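Local coordinates for AAEL008620-PA odorant-binding protein (Aedes aegypti, PDB 5V13) that binds juvenile hormone III specifically in mosquito hemolymph, as a two-domain relative of the odorant-binding proteins, at residues 40-44 with 45-49; 259-262 with 263-267; 211-214 with 215-219. All coordinates share one frame; numbering follows the deposited sequence.

Contact 1: residues 40-44 with 45-49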
ATOM      1  N   SER B  40       5.568  20.142 -23.233  1.00 22.51           N
ATOM      2  CA  SER B  40       4.855  21.271 -23.814  1.00 21.35           C
ATOM      3  C   SER B  40       5.466  22.599 -23.368  1.00 25.61           C
ATOM      4  O   SER B  40       5.826  22.775 -22.199  1.00 25.83           O
ATOM      5  CB  SER B  40       3.378  21.222 -23.421  1.00 20.21           C
ATOM      6  OG  SER B  40       2.678  22.323 -23.967  1.00 27.64           O
ATOM      7  N   SER B  41       5.562  23.540 -24.305  1.00 28.66           N
ATOM      8  CA  SER B  41       5.975  24.902 -24.005  1.00 31.74           C
ATOM      9  C   SER B  41       4.795  25.839 -23.771  1.00 32.92           C
ATOM     10  O   SER B  41       4.983  27.058 -23.753  1.00 32.92           O
ATOM     11  CB  SER B  41       6.850  25.449 -25.136  1.00 35.26           C
ATOM     12  OG  SER B  41       6.168  25.370 -26.377  1.00 37.75           O
ATOM     13  N   ALA B  42       3.590  25.303 -23.590  1.00 26.07           N
ATOM     14  CA  ALA B  42       2.411  26.131 -23.384  1.00 21.23           C
ATOM     15  C   ALA B  42       2.531  26.958 -22.102  1.00 28.77           C
ATOM     16  O   ALA B  42       3.282  26.624 -21.179  1.00 28.92           O
ATOM     17  CB  ALA B  42       1.157  25.258 -23.326  1.00 20.99           C
ATOM     18  N   SER B  43       1.758  28.042 -22.051  1.00 26.24           N
ATOM     19  CA  SER B  43       1.694  28.893 -20.871  1.00 25.36           C
ATOM     20  C   SER B  43       1.198  28.111 -19.662  1.00 20.91           C
ATOM     21  O   SER B  43       0.553  27.068 -19.780  1.00 18.48           O
ATOM     22  CB  SER B  43       0.747  30.070 -21.103  1.00 29.03           C
ATOM     23  OG  SER B  43      -0.600  29.606 -21.061  1.00 29.79           O
ATOM     24  N   ILE B  44       1.483  28.652 -18.475  1.00 24.00           N
ATOM     25  CA  ILE B  44       1.000  28.032 -17.242  1.00 25.00           C
ATOM     26  C   ILE B  44      -0.521  28.082 -17.170  1.00 20.28           C
ATOM     27  O   ILE B  44      -1.157  27.152 -16.670  1.00 20.88           O
ATOM     28  CB  ILE B  44       1.634  28.712 -16.012  1.00 28.62           C
ATOM     29  CG1 ILE B  44       3.119  28.354 -15.900  1.00 25.10           C
ATOM     30  CG2 ILE B  44       0.886  28.306 -14.746  1.00 21.74           C
ATOM     31  CD1 ILE B  44       3.356  26.899 -15.539  1.00 21.67           C
ATOM     32  N   GLU B  45      -1.135  29.176 -17.629  1.00 20.55           N
ATOM     33  CA  GLU B  45      -2.595  29.240 -17.572  1.00 21.21           C
ATOM     34  C   GLU B  45      -3.211  28.124 -18.391  1.00 24.33           C
ATOM     35  O   GLU B  45      -4.183  27.485 -17.961  1.00 23.06           O
ATOM     36  CB  GLU B  45      -3.111  30.590 -18.064  1.00 22.64           C
ATOM     37  CG  GLU B  45      -3.116  31.654 -16.985  1.00 30.83           C
ATOM     38  CD  GLU B  45      -1.733  31.888 -16.452  1.00 32.12           C
ATOM     39  OE1 GLU B  45      -1.547  31.823 -15.211  1.00 27.18           O
ATOM     40  OE2 GLU B  45      -0.827  32.092 -17.298  1.00 28.40           O
ATOM     41  N   GLN B  46      -2.643  27.863 -19.570  1.00 27.33           N
ATOM     42  CA  GLN B  46      -3.103  26.741 -20.382  1.00 26.28           C
ATOM     43  C   GLN B  46      -2.935  25.425 -19.636  1.00 23.05           C
ATOM     44  O   GLN B  46      -3.870  24.615 -19.560  1.00 19.85           O
ATOM     45  CB  GLN B  46      -2.351  26.721 -21.713  1.00 29.55           C
ATOM     46  CG  GLN B  46      -2.781  27.827 -22.672  1.00 34.41           C
ATOM     47  CD  GLN B  46      -4.099  27.525 -23.370  1.00 55.85           C
ATOM     48  OE1 GLN B  46      -5.071  27.083 -22.747  1.00 59.20           O
ATOM     49  NE2 GLN B  46      -4.133  27.753 -24.679  1.00 62.66           N
ATOM     50  N   LYS B  47      -1.751  25.195 -19.062  1.00 20.27           N
ATOM     51  CA  LYS B  47      -1.521  23.929 -18.363  1.00 15.62           C
ATOM     52  C   LYS B  47      -2.424  23.766 -17.144  1.00 16.92           C
ATOM     53  O   LYS B  47      -2.770  22.634 -16.780  1.00 15.98           O
ATOM     54  CB  LYS B  47      -0.052  23.805 -17.956  1.00 17.57           C
ATOM     55  CG  LYS B  47       0.887  23.655 -19.136  1.00 21.32           C
ATOM     56  CD  LYS B  47       2.347  23.664 -18.696  1.00 22.40           C
ATOM     57  CE  LYS B  47       3.270  23.432 -19.884  1.00 24.88           C
ATOM     58  NZ  LYS B  47       4.674  23.136 -19.468  1.00 21.42           N
ATOM     59  N   ILE B  48      -2.810  24.866 -16.494  1.00 20.26           N
ATOM     60  CA  ILE B  48      -3.771  24.772 -15.394  1.00 19.90           C
ATOM     61  C   ILE B  48      -5.129  24.304 -15.909  1.00 28.26           C
ATOM     62  O   ILE B  48      -5.779  23.448 -15.294  1.00 24.85           O
ATOM     63  CB  ILE B  48      -3.874  26.119 -14.652  1.00 22.24           C
ATOM     64  CG1 ILE B  48      -2.604  26.380 -13.846  1.00 18.53           C
ATOM     65  CG2 ILE B  48      -5.091  26.139 -13.741  1.00 23.30           C
ATOM     66  CD1 ILE B  48      -2.550  27.777 -13.243  1.00 20.07           C
ATOM     67  N   ASN B  49      -5.578  24.847 -17.047  1.00 19.63           N
ATOM     68  CA  ASN B  49      -6.811  24.353 -17.657  1.00 22.00           C
ATOM     69  C   ASN B  49      -6.727  22.866 -17.965  1.00 20.93           C
ATOM     70  O   ASN B  49      -7.727  22.147 -17.851  1.00 21.59           O
ATOM     71  CB  ASN B  49      -7.116  25.120 -18.941  1.00 22.48           C
ATOM     72  CG  ASN B  49      -7.483  26.559 -18.678  1.00 37.20           C
ATOM     73  OD1 ASN B  49      -8.170  26.871 -17.705  1.00 39.61           O
ATOM     74  ND2 ASN B  49      -7.029  27.448 -19.551  1.00 43.73           N
TER
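Ser-43 and Gln-46 make the capping bond that opens helix 44-51. The hydroxyl OG of Ser-43 accepts from the backbone N of Gln-46 at 3.1 Å, and with an N-H...O angle of 165° the bond is nearly straight. It depends on the first torsion of the serine: chi1 of 74° sets OG between its own N and carbonyl carbon, facing the start of the helix. CB and CG of Gln-46 pack beside the same oxygen, with CG 3.2 Å from Ser-43 OG. Backbone bonds take over from there. Lys-47 N donates to Ser-43 O, and Ile-48 N to Ile-44 O at 2.8 Å.

The charged interaction belongs to Lys-47, whose side chain runs back over the loop against the direction of the helix. The chain is extended beyond CG, so that CE of Lys-47 lies 3.4 Å from Ala-42 O and NZ of Lys-47 donates to Ser-40 O at 3.0 Å, standing above the carbonyl plane. Leu-37 O, near the end of helix 26-38, takes a second bond from NZ, and the ammonium thus ties that helix end to the loop. Ser-40 OG is hydrogen-bonded to Glu-60 OE2 of helix 59-71.

Apolar contacts are few. CG2 of Ile-44 meets CD1 of Ile-48 at 3.8 Å, one helical turn on, the two chains crossing at a slant. On another side, CB of Ala-42 lies 4.1 Å from CB of Gln-46, and Ala-42 also touches Trp-50.

The whole is a serine N-cap, with Lys-47 reaching back to loop and helix-end carbonyls, at the junction between helices 26-38 and 44-51 of the helical PBP/GOBP fold. The helix carries the hormone-pocket residues Trp-50 and Val-51 in its last turn, while the side chain of Lys-47 is about 8 Å from the bound hormone.

Contact 2: residues 259-262 with 263-267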
ATOM      1  N   ARG B 259      20.839   3.674 -12.052  1.00 18.92           N
ATOM      2  CA  ARG B 259      20.658   4.212 -10.707  1.00 21.22           C
ATOM      3  C   ARG B 259      20.113   5.632 -10.756  1.00 20.48           C
ATOM      4  O   ARG B 259      19.195   5.978 -10.006  1.00 14.52           O
ATOM      5  CB  ARG B 259      21.981   4.188  -9.942  1.00 18.83           C
ATOM      6  CG  ARG B 259      22.168   2.978  -9.032  1.00 32.57           C
ATOM      7  CD  ARG B 259      23.301   3.181  -8.001  1.00 38.91           C
ATOM      8  NE  ARG B 259      22.928   4.074  -6.900  1.00 47.61           N
ATOM      9  CZ  ARG B 259      22.295   3.690  -5.788  1.00 45.98           C
ATOM     10  NH1 ARG B 259      21.951   2.417  -5.612  1.00 41.00           N
ATOM     11  NH2 ARG B 259      21.998   4.587  -4.851  1.00 38.71           N
ATOM     12  N   ASP B 260      20.666   6.460 -11.643  1.00 19.62           N
ATOM     13  CA  ASP B 260      20.239   7.851 -11.759  1.00 15.15           C
ATOM     14  C   ASP B 260      18.781   7.954 -12.189  1.00 19.78           C
ATOM     15  O   ASP B 260      18.000   8.699 -11.583  1.00 17.07           O
ATOM     16  CB  ASP B 260      21.145   8.580 -12.750  1.00 18.18           C
ATOM     17  CG  ASP B 260      20.907  10.074 -12.758  1.00 32.25           C
ATOM     18  OD1 ASP B 260      21.276  10.719 -11.763  1.00 39.73           O
ATOM     19  OD2 ASP B 260      20.351  10.595 -13.744  1.00 34.97           O
ATOM     20  N   ARG B 261      18.393   7.214 -13.242  1.00 13.38           N
ATOM     21  CA  ARG B 261      16.996   7.227 -13.675  1.00 14.35           C
ATOM     22  C   ARG B 261      16.092   6.658 -12.593  1.00 19.01           C
ATOM     23  O   ARG B 261      15.003   7.189 -12.342  1.00 20.17           O
ATOM     24  CB  ARG B 261      16.828   6.430 -14.985  1.00 13.92           C
ATOM     25  CG  ARG B 261      15.381   6.303 -15.500  1.00 17.65           C
ATOM     26  CD  ARG B 261      14.706   7.676 -15.723  1.00 13.37           C
ATOM     27  NE  ARG B 261      13.272   7.570 -15.987  1.00 13.64           N
ATOM     28  CZ  ARG B 261      12.745   7.236 -17.162  1.00 20.82           C
ATOM     29  NH1 ARG B 261      13.542   6.954 -18.181  1.00 19.80           N
ATOM     30  NH2 ARG B 261      11.422   7.154 -17.311  1.00 21.87           N
ATOM     31  N   ASN B 262      16.534   5.572 -11.946  1.00 16.11           N
ATOM     32  CA  ASN B 262      15.721   4.901 -10.939  1.00 15.97           C
ATOM     33  C   ASN B 262      15.237   5.874  -9.878  1.00 12.34           C
ATOM     34  O   ASN B 262      14.069   5.824  -9.474  1.00 15.26           O
ATOM     35  CB  ASN B 262      16.516   3.777 -10.277  1.00 11.97           C
ATOM     36  CG  ASN B 262      15.646   2.881  -9.422  1.00 17.67           C
ATOM     37  OD1 ASN B 262      14.536   2.521  -9.808  1.00 14.18           O
ATOM     38  ND2 ASN B 262      16.149   2.513  -8.256  1.00 15.15           N
ATOM     39  N   GLN B 263      16.122   6.761  -9.414  1.00 14.53           N
ATOM     40  CA  GLN B 263      15.746   7.712  -8.366  1.00 15.83           C
ATOM     41  C   GLN B 263      14.614   8.610  -8.831  1.00 20.11           C
ATOM     42  O   GLN B 263      13.737   8.984  -8.038  1.00 14.96           O
ATOM     43  CB  GLN B 263      16.941   8.578  -7.954  1.00 23.67           C
ATOM     44  CG  GLN B 263      18.260   7.849  -7.833  1.00 34.96           C
ATOM     45  CD  GLN B 263      18.233   6.756  -6.784  1.00 40.65           C
ATOM     46  OE1 GLN B 263      17.837   6.992  -5.642  1.00 40.86           O
ATOM     47  NE2 GLN B 263      18.656   5.546  -7.170  1.00 35.09           N
ATOM     48  N   LYS B 264      14.622   8.976 -10.115  1.00 15.36           N
ATOM     49  CA  LYS B 264      13.586   9.828 -10.686  1.00 18.17           C
ATOM     50  C   LYS B 264      12.264   9.104 -10.922  1.00 20.19           C
ATOM     51  O   LYS B 264      11.279   9.762 -11.285  1.00 18.04           O
ATOM     52  CB  LYS B 264      14.062  10.432 -12.014  1.00 17.85           C
ATOM     53  CG  LYS B 264      15.347  11.257 -11.927  1.00 24.07           C
ATOM     54  CD  LYS B 264      15.699  11.782 -13.325  1.00 28.77           C
ATOM     55  CE  LYS B 264      17.193  12.010 -13.484  1.00 34.24           C
ATOM     56  NZ  LYS B 264      17.730  12.895 -12.425  1.00 36.08           N
ATOM     57  N   THR B 265      12.200   7.784 -10.748  1.00 12.69           N
ATOM     58  CA  THR B 265      10.939   7.091 -10.971  1.00 15.82           C
ATOM     59  C   THR B 265      10.066   7.033  -9.725  1.00 13.02           C
ATOM     60  O   THR B 265       8.937   6.541  -9.812  1.00 12.20           O
ATOM     61  CB  THR B 265      11.171   5.652 -11.469  1.00 14.95           C
ATOM     62  OG1 THR B 265      11.803   4.875 -10.439  1.00 16.24           O
ATOM     63  CG2 THR B 265      12.030   5.649 -12.737  1.00 14.44           C
ATOM     64  N   ALA B 266      10.561   7.503  -8.575  1.00 14.81           N
ATOM     65  CA  ALA B 266       9.770   7.443  -7.344  1.00 12.28           C
ATOM     66  C   ALA B 266       8.580   8.394  -7.404  1.00 18.67           C
ATOM     67  O   ALA B 266       7.438   7.990  -7.146  1.00 16.72           O
ATOM     68  CB  ALA B 266      10.650   7.760  -6.130  1.00 12.77           C
ATOM     69  N   PHE B 267       8.825   9.662  -7.751  1.00 12.81           N
ATOM     70  CA  PHE B 267       7.805  10.710  -7.718  1.00 15.46           C
ATOM     71  C   PHE B 267       7.748  11.399  -9.076  1.00 14.99           C
ATOM     72  O   PHE B 267       8.625  12.205  -9.401  1.00 18.97           O
ATOM     73  CB  PHE B 267       8.102  11.737  -6.623  1.00 16.98           C
ATOM     74  CG  PHE B 267       8.146  11.162  -5.236  1.00 19.73           C
ATOM     75  CD1 PHE B 267       6.975  10.860  -4.561  1.00 22.27           C
ATOM     76  CD2 PHE B 267       9.361  10.944  -4.598  1.00 20.99           C
ATOM     77  CE1 PHE B 267       7.012  10.343  -3.267  1.00 22.52           C
ATOM     78  CE2 PHE B 267       9.406  10.415  -3.308  1.00 22.84           C
ATOM     79  CZ  PHE B 267       8.227  10.117  -2.644  1.00 24.58           C
TER
HETATM   80  O   HOH W   1      18.658  10.679  -9.920  1.00 31.56           O
HETATM   81  O   HOH W   2      20.269  13.218 -13.455  1.00 43.69           O
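Gln-263 folds back over the preceding turn of helix 251-264, its NE2 hanging over one face of the Arg-259 guanidinium, toward the rim, with amide and guanidinium planes 26° apart. NE2 of Gln-263 donates to Arg-259 O at 2.9 Å, while the backbone N of the same glutamine reaches that oxygen from the opposite face of the carbonyl plane. The bend at chi2 (-61°) turns the amide back to the carbonyl. Asp-178 of a second subunit accepts from Gln-263 NE2 and Asn-262 ND2, and Arg-259 pairs with Glu-183.

Farther along, Asn-262 O is gripped twice by one residue. Thr-265 OG1 donates to Asn-262 O at 2.6 Å, tilted only 15° from the carbonyl plane, whereas Thr-265 N, 3.0 Å from Asn-262 O, stands well above it. OG1 also receives Phe-169 N, and Asn-262 OD1 takes Val-170 N.

On the outer side Lys-264 lies askew to Asp-260. The direct salt bridge, Asp-260 OD2 to Lys-264 NZ, is long at 3.7 Å, but one water closes the gap, donating to Asp-260 OD2 at 2.6 Å and accepting from Lys-264 NZ at 2.8 Å. A second water donates to Asp-260 O.

The carbonyls of Arg-259 and Asn-262 are thus met by side chains as well as by backbone, and the acid-lysine pair is mostly water-mediated, so its attraction is probably softened by solvent.

Contact 3: residues 211-214 with 215-219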
ATOM      1  N   VAL B 211      15.453   4.717 -28.426  1.00 21.87           N
ATOM      2  CA  VAL B 211      16.824   5.181 -28.250  1.00 22.01           C
ATOM      3  C   VAL B 211      16.870   6.610 -27.728  1.00 24.27           C
ATOM      4  O   VAL B 211      17.823   6.982 -27.036  1.00 20.70           O
ATOM      5  CB  VAL B 211      17.618   5.049 -29.560  1.00 29.88           C
ATOM      6  CG1 VAL B 211      17.441   3.674 -30.109  1.00 38.40           C
ATOM      7  CG2 VAL B 211      17.154   6.094 -30.571  1.00 30.80           C
ATOM      8  N   ASN B 212      15.869   7.439 -28.065  1.00 27.82           N
ATOM      9  CA  ASN B 212      15.848   8.812 -27.562  1.00 29.63           C
ATOM     10  C   ASN B 212      15.741   8.838 -26.042  1.00 18.15           C
ATOM     11  O   ASN B 212      16.351   9.689 -25.385  1.00 24.25           O
ATOM     12  CB  ASN B 212      14.689   9.600 -28.174  1.00 35.66           C
ATOM     13  CG  ASN B 212      14.918   9.966 -29.628  1.00 43.06           C
ATOM     14  OD1 ASN B 212      16.041   9.916 -30.134  1.00 42.49           O
ATOM     15  ND2 ASN B 212      13.845  10.356 -30.307  1.00 46.21           N
ATOM     16  N   GLU B 213      14.960   7.920 -25.466  1.00 18.77           N
ATOM     17  CA  GLU B 213      14.849   7.841 -24.005  1.00 19.52           C
ATOM     18  C   GLU B 213      16.158   7.378 -23.374  1.00 23.48           C
ATOM     19  O   GLU B 213      16.594   7.930 -22.353  1.00 21.03           O
ATOM     20  CB  GLU B 213      13.707   6.901 -23.613  1.00 20.00           C
ATOM     21  CG  GLU B 213      13.277   6.989 -22.142  1.00 27.80           C
ATOM     22  CD  GLU B 213      12.528   8.288 -21.814  1.00 35.74           C
ATOM     23  OE1 GLU B 213      12.030   8.956 -22.748  1.00 26.45           O
ATOM     24  OE2 GLU B 213      12.435   8.640 -20.620  1.00 29.47           O
ATOM     25  N   ILE B 214      16.792   6.355 -23.961  1.00 20.41           N
ATOM     26  CA  ILE B 214      18.084   5.885 -23.460  1.00 18.77           C
ATOM     27  C   ILE B 214      19.116   7.004 -23.516  1.00 17.79           C
ATOM     28  O   ILE B 214      19.825   7.265 -22.535  1.00 20.18           O
ATOM     29  CB  ILE B 214      18.558   4.649 -24.252  1.00 22.11           C
ATOM     30  CG1 ILE B 214      17.553   3.501 -24.114  1.00 19.65           C
ATOM     31  CG2 ILE B 214      19.950   4.220 -23.767  1.00 18.87           C
ATOM     32  CD1 ILE B 214      17.704   2.387 -25.169  1.00 21.40           C
ATOM     33  N   ARG B 215      19.239   7.667 -24.675  1.00 19.50           N
ATOM     34  CA  ARG B 215      20.206   8.757 -24.788  1.00 22.48           C
ATOM     35  C   ARG B 215      19.924   9.855 -23.760  1.00 22.04           C
ATOM     36  O   ARG B 215      20.844  10.346 -23.099  1.00 25.98           O
ATOM     37  CB  ARG B 215      20.202   9.326 -26.210  1.00 21.97           C
ATOM     38  CG  ARG B 215      21.194  10.470 -26.413  1.00 26.82           C
ATOM     39  CD  ARG B 215      21.250  10.903 -27.872  1.00 43.48           C
ATOM     40  NE  ARG B 215      19.949  11.365 -28.345  1.00 52.69           N
ATOM     41  CZ  ARG B 215      19.186  10.706 -29.215  1.00 59.32           C
ATOM     42  NH1 ARG B 215      19.597   9.552 -29.730  1.00 56.41           N
ATOM     43  NH2 ARG B 215      18.012  11.208 -29.577  1.00 61.71           N
ATOM     44  N   ARG B 216      18.655  10.231 -23.602  1.00 20.39           N
ATOM     45  CA  ARG B 216      18.272  11.239 -22.616  1.00 24.71           C
ATOM     46  C   ARG B 216      18.751  10.866 -21.211  1.00 22.01           C
ATOM     47  O   ARG B 216      19.328  11.693 -20.497  1.00 22.41           O
ATOM     48  CB  ARG B 216      16.751  11.409 -22.670  1.00 29.96           C
ATOM     49  CG  ARG B 216      16.095  12.239 -21.592  1.00 39.01           C
ATOM     50  CD  ARG B 216      14.575  12.222 -21.820  1.00 45.96           C
ATOM     51  NE  ARG B 216      13.807  12.084 -20.584  1.00 49.66           N
ATOM     52  CZ  ARG B 216      13.019  13.031 -20.079  1.00 57.67           C
ATOM     53  NH1 ARG B 216      12.881  14.191 -20.710  1.00 58.25           N
ATOM     54  NH2 ARG B 216      12.361  12.816 -18.947  1.00 60.18           N
ATOM     55  N   ASP B 217      18.543   9.610 -20.807  1.00 21.90           N
ATOM     56  CA  ASP B 217      18.955   9.194 -19.467  1.00 20.36           C
ATOM     57  C   ASP B 217      20.471   9.099 -19.350  1.00 19.56           C
ATOM     58  O   ASP B 217      21.033   9.421 -18.296  1.00 21.37           O
ATOM     59  CB  ASP B 217      18.294   7.866 -19.106  1.00 20.04           C
ATOM     60  CG  ASP B 217      16.821   8.032 -18.793  1.00 24.34           C
ATOM     61  OD1 ASP B 217      16.405   9.193 -18.571  1.00 24.33           O
ATOM     62  OD2 ASP B 217      16.092   7.018 -18.746  1.00 21.84           O
ATOM     63  N   TYR B 218      21.155   8.661 -20.414  1.00 17.53           N
ATOM     64  CA  TYR B 218      22.615   8.653 -20.377  1.00 19.47           C
ATOM     65  C   TYR B 218      23.153  10.067 -20.210  1.00 19.39           C
ATOM     66  O   TYR B 218      24.022  10.315 -19.367  1.00 20.53           O
ATOM     67  CB  TYR B 218      23.189   7.998 -21.637  1.00 22.82           C
ATOM     68  CG  TYR B 218      23.556   6.536 -21.435  1.00 19.53           C
ATOM     69  CD1 TYR B 218      22.563   5.566 -21.332  1.00 20.97           C
ATOM     70  CD2 TYR B 218      24.886   6.132 -21.330  1.00 22.54           C
ATOM     71  CE1 TYR B 218      22.879   4.232 -21.132  1.00 18.55           C
ATOM     72  CE2 TYR B 218      25.220   4.792 -21.133  1.00 24.81           C
ATOM     73  CZ  TYR B 218      24.207   3.847 -21.040  1.00 23.98           C
ATOM     74  OH  TYR B 218      24.504   2.515 -20.837  1.00 21.44           O
ATOM     75  N   GLU B 219      22.617  11.015 -20.985  1.00 21.71           N
ATOM     76  CA  GLU B 219      23.105  12.392 -20.920  1.00 23.80           C
ATOM     77  C   GLU B 219      22.827  13.022 -19.554  1.00 30.88           C
ATOM     78  O   GLU B 219      23.698  13.692 -18.988  1.00 32.76           O
ATOM     79  CB  GLU B 219      22.481  13.215 -22.048  1.00 28.65           C
ATOM     80  CG  GLU B 219      22.996  12.827 -23.436  1.00 36.88           C
ATOM     81  CD  GLU B 219      22.283  13.553 -24.572  1.00 42.72           C
ATOM     82  OE1 GLU B 219      22.637  13.310 -25.748  1.00 43.60           O
ATOM     83  OE2 GLU B 219      21.368  14.357 -24.294  1.00 42.83           O
TER
HETATM   84  O   HOH W   3      13.712   9.948 -18.945  1.00 27.26           O
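The backbone of 211-219 is regular helix, with i to i+4 bonds such as Arg-215 N to Val-211 O at 2.8 Å and Tyr-218 N to Ile-214 O at 2.9 Å. Glu-213, Arg-216 and Asp-217 gather round one water. It donates to Glu-213 OE2 and to Asp-217 OD1 (2.8 Å) and accepts from Arg-216 NE at 2.7 Å, lying in the plane of the guanidinium at its edge. The direct salt bridge, Glu-213 OE2 to Arg-216 NE, is long at 3.7 Å, the two side chains running alongside each other. OE2 of Glu-213 and OD2 of Asp-217 are 4.4 Å apart, a repulsion that Arg-261 probably offsets.

Arg-215 curls back toward Asn-212, its chain bent at chi3 (60°). The guanidinium lies with a face over Asn-212 CA and its plane 70° from the amide; the modelled approach of NH2 to OD1 is implausibly short, so the details of that bond are doubtful.

On another side of the helix, CG2 of Ile-214 touches CD1 of the Tyr-218 ring at 3.8 Å, while Ile-214 O sits at the ring edge. This apolar pair faces helix 239-247, through Leu-242 and Leu-246, and Tyr-218 also packs on Leu-254 and Val-257 of helix 251-264. Glu-213 reaches across to Arg-35 of helix 26-38, joining helix 211-220 to the first helix of the chain.

Contact 1 lies at the surface, none of its touching residues buried, while contacts 2 and 3 are partly buried. Contact 1 caps a helix start beside the hormone-binding part of the chain; contact 2 lies in the C-terminal part of helix 251-264 and the residues after it, and contact 3 runs within helix 211-220. Contacts 2 and 3 touch directly: Arg-261 NH1 meets Asp-217 OD2 at 2.6 Å and Glu-213 OE2 at 3.2 Å, cross-linking their two helices. Contact 1 stands apart, its nearest atoms about 10 Å from contact 3 and about 15 Å from contact 2. Its lysine grips backbone carbonyls, whereas both others hold long acid-base pairs bridged by water. Contact 2 alone meets another subunit.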